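Local coordinates for CIR protein (Plasmodium chabaudi chabaudi, PDB 6ZYV) that is of unknown function but belongs to the Plasmodium interspersed repeat (PIR) variant antigen family, whose members are associated with infected red blood cells, at residues 10-15 and 163-168; 16-21 and 63-68; 88-93 and 212-217; 176-179 and 183-186. The protein carries 5 engineered substitutions. All blocks are in the same frame, centred on the assembly; numbering follows the deposited sequence.

Contact 1: 10-15 and 163-168; sequences YVCKDI and SLCNMY
Cys12 and Cys165 turn their side chains straight at each other from two neighbouring helices, 8-20 and 154-174, and are joined by a disulfide with SG to SG at 2.0 Å. The two cysteines are set alike: each SG lies beside its own backbone N and anti to its carbonyl carbon, and each CB points at the opposite segment. Rotation about the sulfur-sulfur bond is -69°, a negative twist somewhat smaller than the right angle a disulfide prefers, and it leaves Cys12 CB 3.5 Å from Cys165 CB. The bridge draws the backbones close, with Cys12 CA 5.3 Å from Cys165 CA.

Tyr168, one helical turn beyond Cys165, flanks the bridge. Cys12 SG sits 4.3 Å from Tyr168 CB and 5.1 Å from the centroid of the Tyr168 ring, 38° off the ring normal, an oblique sulfur-aromatic contact. The phenol end points elsewhere: its OH is hydrogen-bonded to Gly218 O and Asn221 ND2 of helix 213-226, so the tyrosine touches the disulfide at its base and a third helix at its tip. Val11 and Ile15 meet helix 81-101 through Tyr87, Tyr90 and Trp94, while Lys13 makes a salt bridge to Asp172 further along helix 154-174.

No hydrogen bond joins the two segments directly, and the covalent link supplies most of their contact. It ties the first helix of this helical ectodomain to helix 154-174 through cysteines 153 residues apart in the chain, which should limit how far the two can separate.

Contact 2: 16-21 and 63-68; sequences KKIDDC and FIWLLV
Antiparallel packing of helix 8-20 against helix 55-71, within the all-helical PIR ectodomain, brings Ile18 and Lys17 onto Trp65 and Leu66. The short helical segments run at 165° to each other with their axes 10.3 Å apart at closest approach, a separation bridged by large side chains.

Ile18 is central and divides its contacts between two neighbours. Its CB lies 4.0 Å from Trp65 CE3, beside the six-membered part of the indole and at an oblique angle to its plane. Its CG2 branch goes to the leucine instead, 3.9 Å from Leu66 CD2 and equally near Leu66 CG, the two side chains passing at a slant. The torsion explains this division: CG1 is anti to the backbone N (chi1 -163°), which places CG2 between the backbone N and the carbonyl carbon and turns it to Leu66.

Trp65, its CG trans to its own amide nitrogen (chi1 -177°), extends the indole across to helix 8-20, where Lys17 takes up the far corner of the ring. Lys17 CB stands 4.0 Å from Trp65 CH2, whereas its ammonium turns back along its own helix to a salt bridge with Asp14. Trp94 of helix 81-101 touches both Ile18 and Leu66 and hydrogen-bonds through NE1 to Asp19 OD1. Cys21, close by in the chain, is in a disulfide with Cys32.

Across the two segments the contact is therefore apolar, without a hydrogen bond or salt bridge. Aliphatic groups meet an indole and a leucine tip, while the lysine contributes its methylene base and keeps its charge for a partner on its own helix.

Contact 3: 88-93 and 212-217; sequences AGYAIL and LPILSN
Apolar contacts between helices 81-101 and 213-226 converge on Ile214, which sets CG2 and CG1 against Tyr90 and its CD1 end against Leu93. CG2, on the far side of CB from the isoleucine's own N, comes up in the plane of the Tyr90 ring, at the edge, 3.8 Å from Tyr90 CE1. CG1 lies nearly as close to the same ring carbon, and the two side chains run alongside one another, pointing opposite ways. The longer branch carries CD1 on to Leu93, where Ile214 CD1 and Leu93 CD2 meet tip to tip at 3.9 Å. Leu93 reaches this position with its side chain stretched away from its main-chain nitrogen (chi1 176°).

The polar link is a water. It is 2.6 Å from Tyr90 OH, in the plane of the ring, and it donates a hydrogen bond to Ile214 O, also at 2.6 Å. The water thus connects the phenol oxygen to the carbonyl, which do not bond directly; both of its distances are short.

Other helices close around the site. Phe161 of helix 154-174 touches Ile214, Tyr158 of the same helix touches Leu93, and Phe70 of helix 55-71 packs on Tyr90. Leu215, the next residue after Ile214, rests on Phe157 and Ile160.

The chemistry is thus divided within one tyrosine: the ring edge packs against the isoleucine, and the hydroxyl beyond it reaches the isoleucine carbonyl through the water. That bridge gives a buried phenol a polar partner and probably helps fix the end of its side chain.

Contact 4: 176-179 and 183-186; sequences ANYA and KDAQ. Engineered in segment 176-179: Ala176 (natural residue Ser), Ala179 (natural residue Thr).
At the edge of the Tyr178 ring, in the ring plane, sits OD2 of Asp184. The ring and the carboxylate are turned 57° from each other, so they do not stack. Tyr178 OH donates a hydrogen bond to Asp184 OD2, with the two oxygens 2.6 Å apart. The carboxylate oxygen receives it on its anti lone pair, the one pointing away from OD1. The Tyr178 side chain is also touched by Met167, Glu170 and Leu171 of helix 154-174 and by Cys226 of helix 213-226; Met167 packs against Asp184 as well.

A fully extended first torsion (chi1 179°) carries the phenol from the loop to helix 181-198, where Asp184 directs its CB back at it. Tyr178 is also the centre of an inverse gamma turn, in a short connection between two consecutive helices, 154-174 and 181-198. Its own carbonyl oxygen accepts a hydrogen bond from Gln230 NE2.

A second link runs through the backbone by way of a water that donates to Ala179 O at 2.9 Å and accepts from Lys183 N at 3.1 Å. Ala176 and Ala179 are engineered, replacing serine and threonine; the water is bound through the main chain of Ala179. The phenol bond would be expected to lower the basicity of the Asp184 carboxylate.

Overall arrangement
Contacts 1, 2 and 3 are buried in the helical body, whereas contact 4 is only partly buried, its centre about 23 Å from the centre of the chain. Contacts 1 and 2 share helix 8-20 and touch through Asp14 and Leu66, yet one is covalent and the other purely apolar. Contact 3 meets contact 1 where Leu164 lies against the backbone of Ile214 and Leu215, and contact 2 where Phe63 and Leu67 reach Ala91. Contact 4 joins this group through Met167 of contact 1 and touches neither contact 2 nor contact 3. Water bridges occur in contacts 3 and 4; a direct side-chain hydrogen bond between segments is found in contact 4 alone, at a helix-loop connection.

Contact 1: 10-15 and 163-168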
loop_
_atom_site.group_PDB
_atom_site.type_symbol
_atom_site.label_atom_id
_atom_site.label_comp_id
_atom_site.label_asym_id
_atom_site.label_seq_id
_atom_site.Cartn_x
_atom_site.Cartn_y
_atom_site.Cartn_z
ATOM N N TYR A 10 9.549 3.516 4.323
ATOM C CA TYR A 10 8.915 2.756 5.391
ATOM C C TYR A 10 7.676 2.021 4.920
ATOM O O TYR A 10 7.500 0.876 5.298
ATOM C CB TYR A 10 8.585 3.659 6.592
ATOM C CG TYR A 10 9.809 4.341 7.130
ATOM C CD1 TYR A 10 10.839 3.607 7.693
ATOM C CD2 TYR A 10 9.991 5.715 6.973
ATOM C CE1 TYR A 10 11.986 4.229 8.169
ATOM C CE2 TYR A 10 11.155 6.341 7.392
ATOM C CZ TYR A 10 12.143 5.600 8.010
ATOM O OH TYR A 10 13.281 6.247 8.446
ATOM N N VAL A 11 6.833 2.646 4.085
ATOM C CA VAL A 11 5.619 2.018 3.552
ATOM C C VAL A 11 5.950 0.731 2.806
ATOM O O VAL A 11 5.327 -0.302 3.067
ATOM C CB VAL A 11 4.850 3.025 2.674
ATOM C CG1 VAL A 11 3.715 2.363 1.894
ATOM C CG2 VAL A 11 4.330 4.183 3.511
ATOM N N CYS A 12 6.981 0.772 1.933
ATOM C CA CYS A 12 7.434 -0.385 1.142
ATOM C C CYS A 12 7.963 -1.506 2.031
ATOM O O CYS A 12 7.719 -2.689 1.782
ATOM C CB CYS A 12 8.461 0.041 0.092
ATOM S SG CYS A 12 7.790 1.110 -1.209
ATOM N N LYS A 13 8.657 -1.131 3.095
ATOM C CA LYS A 13 9.209 -2.064 4.067
ATOM C C LYS A 13 8.080 -2.732 4.847
ATOM O O LYS A 13 8.080 -3.945 5.000
ATOM C CB LYS A 13 10.119 -1.260 5.023
ATOM C CG LYS A 13 11.279 -1.999 5.647
ATOM C CD LYS A 13 12.466 -1.036 5.759
ATOM C CE LYS A 13 13.281 -1.162 7.015
ATOM N NZ LYS A 13 14.385 -0.153 7.022
ATOM N N ASP A 14 7.103 -1.949 5.327
ATOM C CA ASP A 14 5.995 -2.475 6.119
ATOM C C ASP A 14 5.102 -3.394 5.319
ATOM O O ASP A 14 4.723 -4.449 5.821
ATOM C CB ASP A 14 5.175 -1.341 6.760
ATOM C CG ASP A 14 5.969 -0.475 7.717
ATOM O OD1 ASP A 14 6.997 -0.956 8.234
ATOM O OD2 ASP A 14 5.584 0.707 7.909
ATOM N N ILE A 15 4.815 -3.037 4.056
ATOM C CA ILE A 15 3.983 -3.888 3.209
ATOM C C ILE A 15 4.667 -5.236 2.982
ATOM O O ILE A 15 4.033 -6.282 3.166
ATOM C CB ILE A 15 3.574 -3.184 1.876
ATOM C CG1 ILE A 15 2.582 -2.043 2.143
ATOM C CG2 ILE A 15 2.996 -4.184 0.895
ATOM C CD1 ILE A 15 2.218 -1.197 0.949
ATOM N N SER A 163 7.222 -2.450 -8.246
ATOM C CA SER A 163 8.482 -2.156 -8.933
ATOM C C SER A 163 9.139 -0.907 -8.349
ATOM O O SER A 163 10.364 -0.861 -8.222
ATOM C CB SER A 163 8.256 -1.959 -10.423
ATOM O OG SER A 163 7.956 -3.203 -11.026
ATOM N N LEU A 164 8.328 0.096 -7.973
ATOM C CA LEU A 164 8.837 1.296 -7.333
ATOM C C LEU A 164 9.393 0.927 -5.945
ATOM O O LEU A 164 10.486 1.373 -5.591
ATOM C CB LEU A 164 7.712 2.329 -7.210
ATOM C CG LEU A 164 8.057 3.628 -6.503
ATOM C CD1 LEU A 164 9.233 4.345 -7.225
ATOM C CD2 LEU A 164 6.823 4.536 -6.468
ATOM N N CYS A 165 8.672 0.076 -5.186
ATOM C CA CYS A 165 9.099 -0.401 -3.867
ATOM C C CYS A 165 10.409 -1.188 -3.935
ATOM O O CYS A 165 11.216 -1.085 -3.022
ATOM C CB CYS A 165 7.991 -1.194 -3.173
ATOM S SG CYS A 165 6.730 -0.158 -2.387
ATOM N N ASN A 166 10.656 -1.920 -5.028
ATOM C CA ASN A 166 11.912 -2.655 -5.192
ATOM C C ASN A 166 13.094 -1.688 -5.283
ATOM O O ASN A 166 14.146 -1.962 -4.705
ATOM C CB ASN A 166 11.871 -3.586 -6.404
ATOM C CG ASN A 166 10.895 -4.730 -6.231
ATOM O OD1 ASN A 166 10.642 -5.209 -5.115
ATOM N ND2 ASN A 166 10.319 -5.203 -7.336
ATOM N N MET A 167 12.908 -0.525 -5.953
ATOM C CA MET A 167 13.973 0.473 -6.032
ATOM C C MET A 167 14.229 1.094 -4.647
ATOM O O MET A 167 15.377 1.300 -4.275
ATOM C CB MET A 167 13.652 1.541 -7.086
ATOM C CG MET A 167 13.596 0.985 -8.492
ATOM S SD MET A 167 13.464 2.319 -9.704
ATOM C CE MET A 167 11.813 2.850 -9.372
ATOM N N TYR A 168 13.162 1.342 -3.865
ATOM C CA TYR A 168 13.307 1.852 -2.492
ATOM C C TYR A 168 14.090 0.873 -1.606
ATOM O O TYR A 168 14.896 1.303 -0.780
ATOM C CB TYR A 168 11.942 2.156 -1.854
ATOM C CG TYR A 168 11.445 3.561 -2.117
ATOM C CD1 TYR A 168 10.684 3.851 -3.243
ATOM C CD2 TYR A 168 11.750 4.601 -1.251
ATOM C CE1 TYR A 168 10.204 5.132 -3.482
ATOM C CE2 TYR A 168 11.299 5.894 -1.492
ATOM C CZ TYR A 168 10.522 6.156 -2.611
ATOM O OH TYR A 168 10.053 7.422 -2.881
#

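Contact 2: 16-21 and 63-68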
loop_
_atom_site.group_PDB
_atom_site.type_symbol
_atom_site.label_atom_id
_atom_site.label_comp_id
_atom_site.label_asym_id
_atom_site.label_seq_id
_atom_site.Cartn_x
_atom_site.Cartn_y
_atom_site.Cartn_z
ATOM N N LYS A 16 5.984 -5.220 2.683
ATOM C CA LYS A 16 6.708 -6.484 2.512
ATOM C C LYS A 16 6.648 -7.363 3.774
ATOM O O LYS A 16 6.400 -8.578 3.691
ATOM C CB LYS A 16 8.161 -6.282 2.051
ATOM C CG LYS A 16 8.896 -7.623 1.848
ATOM C CD LYS A 16 9.272 -7.890 0.385
ATOM C CE LYS A 16 10.148 -9.111 0.171
ATOM N NZ LYS A 16 9.433 -10.359 0.560
ATOM N N LYS A 17 6.817 -6.737 4.948
ATOM C CA LYS A 17 6.764 -7.437 6.234
ATOM C C LYS A 17 5.395 -8.138 6.427
ATOM O O LYS A 17 5.356 -9.345 6.673
ATOM C CB LYS A 17 7.053 -6.451 7.394
ATOM C CG LYS A 17 8.294 -6.784 8.212
ATOM C CD LYS A 17 8.730 -5.627 9.153
ATOM C CE LYS A 17 9.065 -4.317 8.433
ATOM N NZ LYS A 17 9.100 -3.128 9.353
ATOM N N ILE A 18 4.274 -7.404 6.231
ATOM C CA ILE A 18 2.962 -8.005 6.397
ATOM C C ILE A 18 2.662 -9.049 5.302
ATOM O O ILE A 18 2.053 -10.072 5.606
ATOM C CB ILE A 18 1.813 -6.971 6.576
ATOM C CG1 ILE A 18 0.555 -7.644 7.145
ATOM C CG2 ILE A 18 1.498 -6.213 5.293
ATOM C CD1 ILE A 18 0.804 -8.452 8.419
ATOM N N ASP A 19 3.135 -8.839 4.064
ATOM C CA ASP A 19 2.946 -9.808 2.990
ATOM C C ASP A 19 3.519 -11.182 3.354
ATOM O O ASP A 19 2.803 -12.188 3.273
ATOM C CB ASP A 19 3.588 -9.318 1.678
ATOM C CG ASP A 19 2.679 -8.536 0.764
ATOM O OD1 ASP A 19 1.456 -8.591 0.964
ATOM O OD2 ASP A 19 3.197 -7.851 -0.154
ATOM N N ASP A 20 4.791 -11.232 3.772
ATOM C CA ASP A 20 5.421 -12.495 4.128
ATOM C C ASP A 20 4.722 -13.191 5.302
ATOM O O ASP A 20 4.735 -14.420 5.374
ATOM C CB ASP A 20 6.914 -12.273 4.430
ATOM C CG ASP A 20 7.669 -11.591 3.295
ATOM O OD1 ASP A 20 7.197 -11.663 2.137
ATOM O OD2 ASP A 20 8.726 -10.974 3.565
ATOM N N CYS A 21 4.075 -12.434 6.189
ATOM C CA CYS A 21 3.458 -12.999 7.374
ATOM C C CYS A 21 1.994 -13.274 7.285
ATOM O O CYS A 21 1.432 -13.613 8.321
ATOM C CB CYS A 21 3.745 -12.115 8.576
ATOM S SG CYS A 21 5.378 -12.368 9.297
ATOM N N PHE A 63 -3.975 -5.646 8.162
ATOM C CA PHE A 63 -4.372 -4.331 7.686
ATOM C C PHE A 63 -4.266 -3.299 8.820
ATOM O O PHE A 63 -3.780 -2.195 8.594
ATOM C CB PHE A 63 -5.805 -4.380 7.126
ATOM C CG PHE A 63 -6.340 -3.043 6.679
ATOM C CD1 PHE A 63 -6.021 -2.530 5.428
ATOM C CD2 PHE A 63 -7.151 -2.291 7.515
ATOM C CE1 PHE A 63 -6.504 -1.290 5.024
ATOM C CE2 PHE A 63 -7.632 -1.060 7.112
ATOM C CZ PHE A 63 -7.298 -0.565 5.870
ATOM N N ILE A 64 -4.723 -3.654 10.023
ATOM C CA ILE A 64 -4.651 -2.783 11.197
ATOM C C ILE A 64 -3.194 -2.579 11.604
ATOM O O ILE A 64 -2.783 -1.445 11.852
ATOM C CB ILE A 64 -5.509 -3.335 12.342
ATOM C CG1 ILE A 64 -6.988 -3.288 11.935
ATOM C CG2 ILE A 64 -5.264 -2.588 13.652
ATOM C CD1 ILE A 64 -7.845 -4.142 12.808
ATOM N N TRP A 65 -2.380 -3.644 11.553
ATOM C CA TRP A 65 -0.952 -3.526 11.809
ATOM C C TRP A 65 -0.301 -2.499 10.838
ATOM O O TRP A 65 0.442 -1.645 11.294
ATOM C CB TRP A 65 -0.265 -4.898 11.708
ATOM C CG TRP A 65 1.200 -4.857 12.019
ATOM C CD1 TRP A 65 1.789 -4.980 13.246
ATOM C CD2 TRP A 65 2.261 -4.664 11.081
ATOM N NE1 TRP A 65 3.156 -4.875 13.125
ATOM C CE2 TRP A 65 3.469 -4.652 11.807
ATOM C CE3 TRP A 65 2.307 -4.479 9.699
ATOM C CZ2 TRP A 65 4.708 -4.516 11.185
ATOM C CZ3 TRP A 65 3.529 -4.296 9.094
ATOM C CH2 TRP A 65 4.715 -4.348 9.829
ATOM N N LEU A 66 -0.661 -2.534 9.532
ATOM C CA LEU A 66 -0.183 -1.597 8.521
ATOM C C LEU A 66 -0.511 -0.187 8.876
ATOM O O LEU A 66 0.374 0.644 8.834
ATOM C CB LEU A 66 -0.792 -1.861 7.121
ATOM C CG LEU A 66 -0.022 -2.705 6.118
ATOM C CD1 LEU A 66 -0.613 -2.503 4.702
ATOM C CD2 LEU A 66 1.503 -2.424 6.178
ATOM N N LEU A 67 -1.795 0.109 9.154
ATOM C CA LEU A 67 -2.240 1.444 9.526
ATOM C C LEU A 67 -1.532 1.943 10.766
ATOM O O LEU A 67 -1.162 3.108 10.811
ATOM C CB LEU A 67 -3.758 1.481 9.767
ATOM C CG LEU A 67 -4.658 1.510 8.550
ATOM C CD1 LEU A 67 -6.133 1.590 8.996
ATOM C CD2 LEU A 67 -4.312 2.698 7.642
ATOM N N VAL A 68 -1.338 1.075 11.770
ATOM C CA VAL A 68 -0.640 1.459 12.989
ATOM C C VAL A 68 0.828 1.843 12.658
ATOM O O VAL A 68 1.301 2.900 13.073
ATOM C CB VAL A 68 -0.748 0.362 14.067
ATOM C CG1 VAL A 68 0.246 0.595 15.203
ATOM C CG2 VAL A 68 -2.172 0.289 14.621
#

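Contact 3: 88-93 and 212-217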
loop_
_atom_site.group_PDB
_atom_site.type_symbol
_atom_site.label_atom_id
_atom_site.label_comp_id
_atom_site.label_asym_id
_atom_site.label_seq_id
_atom_site.Cartn_x
_atom_site.Cartn_y
_atom_site.Cartn_z
ATOM N N ALA A 88 -4.083 5.997 4.437
ATOM C CA ALA A 88 -5.291 5.188 4.218
ATOM C C ALA A 88 -5.299 4.656 2.772
ATOM O O ALA A 88 -5.629 3.499 2.539
ATOM C CB ALA A 88 -6.540 6.014 4.472
ATOM N N GLY A 89 -4.856 5.480 1.835
ATOM C CA GLY A 89 -4.765 5.101 0.441
ATOM C C GLY A 89 -3.792 3.976 0.185
ATOM O O GLY A 89 -4.115 3.088 -0.604
ATOM N N TYR A 90 -2.600 3.984 0.843
ATOM C CA TYR A 90 -1.613 2.904 0.681
ATOM C C TYR A 90 -2.135 1.601 1.235
ATOM O O TYR A 90 -1.977 0.573 0.584
ATOM C CB TYR A 90 -0.288 3.217 1.390
ATOM C CG TYR A 90 0.499 4.345 0.789
ATOM C CD1 TYR A 90 0.722 4.408 -0.574
ATOM C CD2 TYR A 90 1.106 5.300 1.594
ATOM C CE1 TYR A 90 1.468 5.431 -1.128
ATOM C CE2 TYR A 90 1.839 6.333 1.054
ATOM C CZ TYR A 90 2.016 6.399 -0.307
ATOM O OH TYR A 90 2.808 7.417 -0.752
ATOM N N ALA A 91 -2.744 1.635 2.426
ATOM C CA ALA A 91 -3.268 0.461 3.113
ATOM C C ALA A 91 -4.441 -0.134 2.350
ATOM O O ALA A 91 -4.523 -1.346 2.206
ATOM C CB ALA A 91 -3.692 0.833 4.536
ATOM N N ILE A 92 -5.333 0.718 1.826
ATOM C CA ILE A 92 -6.494 0.261 1.060
ATOM C C ILE A 92 -6.095 -0.243 -0.336
ATOM O O ILE A 92 -6.730 -1.157 -0.856
ATOM C CB ILE A 92 -7.588 1.349 1.063
ATOM C CG1 ILE A 92 -8.169 1.451 2.501
ATOM C CG2 ILE A 92 -8.707 1.080 0.031
ATOM C CD1 ILE A 92 -9.004 2.657 2.764
ATOM N N LEU A 93 -4.987 0.250 -0.887
ATOM C CA LEU A 93 -4.432 -0.251 -2.143
ATOM C C LEU A 93 -3.902 -1.665 -1.891
ATOM O O LEU A 93 -4.165 -2.563 -2.684
ATOM C CB LEU A 93 -3.293 0.669 -2.649
ATOM C CG LEU A 93 -2.573 0.199 -3.913
ATOM C CD1 LEU A 93 -3.566 0.112 -5.102
ATOM C CD2 LEU A 93 -1.352 1.116 -4.234
ATOM N N LEU A 212 -2.749 8.159 -9.114
ATOM C CA LEU A 212 -1.476 8.569 -9.681
ATOM C C LEU A 212 -0.468 9.176 -8.646
ATOM O O LEU A 212 0.689 8.773 -8.703
ATOM C CB LEU A 212 -1.714 9.524 -10.858
ATOM C CG LEU A 212 -0.486 10.078 -11.574
ATOM C CD1 LEU A 212 0.430 8.963 -12.052
ATOM C CD2 LEU A 212 -0.910 10.963 -12.749
ATOM N N PRO A 213 -0.845 10.061 -7.679
ATOM C CA PRO A 213 0.159 10.585 -6.720
ATOM C C PRO A 213 1.008 9.550 -5.975
ATOM O O PRO A 213 2.120 9.869 -5.588
ATOM C CB PRO A 213 -0.674 11.420 -5.747
ATOM C CG PRO A 213 -1.811 11.889 -6.590
ATOM C CD PRO A 213 -2.155 10.696 -7.453
ATOM N N ILE A 214 0.529 8.325 -5.800
ATOM C CA ILE A 214 1.307 7.250 -5.176
ATOM C C ILE A 214 2.624 7.021 -5.981
ATOM O O ILE A 214 3.719 6.947 -5.406
ATOM C CB ILE A 214 0.448 5.947 -5.170
ATOM C CG1 ILE A 214 -0.763 6.048 -4.221
ATOM C CG2 ILE A 214 1.297 4.716 -4.884
ATOM C CD1 ILE A 214 -1.864 5.005 -4.520
ATOM N N LEU A 215 2.497 6.954 -7.322
ATOM C CA LEU A 215 3.645 6.742 -8.181
ATOM C C LEU A 215 4.374 8.033 -8.495
ATOM O O LEU A 215 5.601 8.005 -8.525
ATOM C CB LEU A 215 3.207 6.078 -9.498
ATOM C CG LEU A 215 2.448 4.770 -9.386
ATOM C CD1 LEU A 215 2.057 4.256 -10.777
ATOM C CD2 LEU A 215 3.253 3.727 -8.626
ATOM N N SER A 216 3.655 9.139 -8.788
ATOM C CA SER A 216 4.349 10.373 -9.148
ATOM C C SER A 216 5.125 10.958 -7.980
ATOM O O SER A 216 6.262 11.365 -8.195
ATOM C CB SER A 216 3.441 11.395 -9.816
ATOM O OG SER A 216 2.412 11.799 -8.944
ATOM N N ASN A 217 4.565 10.960 -6.754
ATOM C CA ASN A 217 5.312 11.455 -5.600
ATOM C C ASN A 217 6.397 10.440 -5.218
ATOM O O ASN A 217 7.526 10.844 -4.934
ATOM C CB ASN A 217 4.408 11.746 -4.406
ATOM C CG ASN A 217 3.409 12.848 -4.664
ATOM O OD1 ASN A 217 3.660 13.790 -5.403
ATOM N ND2 ASN A 217 2.246 12.750 -4.050
HETATM O O HOH W 1 3.989 8.016 -3.041
#

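Contact 4: 176-179 and 183-186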
loop_
_atom_site.group_PDB
_atom_site.type_symbol
_atom_site.label_atom_id
_atom_site.label_comp_id
_atom_site.label_asym_id
_atom_site.label_seq_id
_atom_site.Cartn_x
_atom_site.Cartn_y
_atom_site.Cartn_z
ATOM N N ALA A 176 24.347 5.076 0.005
ATOM C CA ALA A 176 24.846 6.115 -0.907
ATOM C C ALA A 176 25.528 5.543 -2.172
ATOM O O ALA A 176 26.152 6.293 -2.919
ATOM C CB ALA A 176 25.796 7.050 -0.170
ATOM N N ASN A 177 25.423 4.226 -2.408
ATOM C CA ASN A 177 26.013 3.605 -3.586
ATOM C C ASN A 177 24.996 2.707 -4.292
ATOM O O ASN A 177 25.251 1.515 -4.515
ATOM C CB ASN A 177 27.296 2.840 -3.250
ATOM C CG ASN A 177 28.297 2.853 -4.384
ATOM O OD1 ASN A 177 27.934 2.989 -5.563
ATOM N ND2 ASN A 177 29.588 2.735 -4.054
ATOM N N TYR A 178 23.843 3.284 -4.647
ATOM C CA TYR A 178 22.838 2.568 -5.409
ATOM C C TYR A 178 23.204 2.918 -6.853
ATOM O O TYR A 178 22.652 3.836 -7.464
ATOM C CB TYR A 178 21.419 3.011 -4.989
ATOM C CG TYR A 178 20.261 2.369 -5.726
ATOM C CD1 TYR A 178 20.447 1.253 -6.529
ATOM C CD2 TYR A 178 18.973 2.874 -5.610
ATOM C CE1 TYR A 178 19.392 0.693 -7.238
ATOM C CE2 TYR A 178 17.911 2.316 -6.305
ATOM C CZ TYR A 178 18.127 1.237 -7.131
ATOM O OH TYR A 178 17.071 0.687 -7.802
ATOM N N ALA A 179 24.219 2.204 -7.363
ATOM C CA ALA A 179 24.799 2.377 -8.694
ATOM C C ALA A 179 23.820 2.057 -9.815
ATOM O O ALA A 179 23.896 2.663 -10.881
ATOM C CB ALA A 179 26.039 1.506 -8.820
ATOM N N LYS A 183 19.630 3.002 -14.143
ATOM C CA LYS A 183 19.188 1.873 -14.963
ATOM C C LYS A 183 17.803 1.391 -14.509
ATOM O O LYS A 183 16.929 1.205 -15.349
ATOM C CB LYS A 183 20.207 0.718 -14.857
ATOM C CG LYS A 183 19.867 -0.503 -15.709
ATOM C CD LYS A 183 20.855 -1.683 -15.493
ATOM C CE LYS A 183 22.002 -1.740 -16.491
ATOM N NZ LYS A 183 22.235 -3.120 -17.020
ATOM N N ASP A 184 17.586 1.254 -13.186
ATOM C CA ASP A 184 16.300 0.818 -12.647
ATOM C C ASP A 184 15.181 1.832 -12.875
ATOM O O ASP A 184 14.055 1.424 -13.152
ATOM C CB ASP A 184 16.407 0.439 -11.166
ATOM C CG ASP A 184 17.239 -0.803 -10.895
ATOM O OD1 ASP A 184 17.619 -1.498 -11.876
ATOM O OD2 ASP A 184 17.523 -1.079 -9.700
ATOM N N ALA A 185 15.484 3.138 -12.766
ATOM C CA ALA A 185 14.520 4.197 -12.994
ATOM C C ALA A 185 14.084 4.208 -14.461
ATOM O O ALA A 185 12.898 4.379 -14.735
ATOM C CB ALA A 185 15.108 5.542 -12.600
ATOM N N GLN A 186 15.019 3.962 -15.397
ATOM C CA GLN A 186 14.706 3.889 -16.828
ATOM C C GLN A 186 13.824 2.683 -17.136
ATOM O O GLN A 186 12.870 2.819 -17.895
ATOM C CB GLN A 186 15.975 3.887 -17.701
ATOM C CG GLN A 186 15.678 4.154 -19.207
ATOM C CD GLN A 186 15.264 5.578 -19.595
ATOM O OE1 GLN A 186 16.038 6.544 -19.472
ATOM N NE2 GLN A 186 14.027 5.746 -20.072
HETATM O O HOH W 2 22.600 2.921 -13.437
#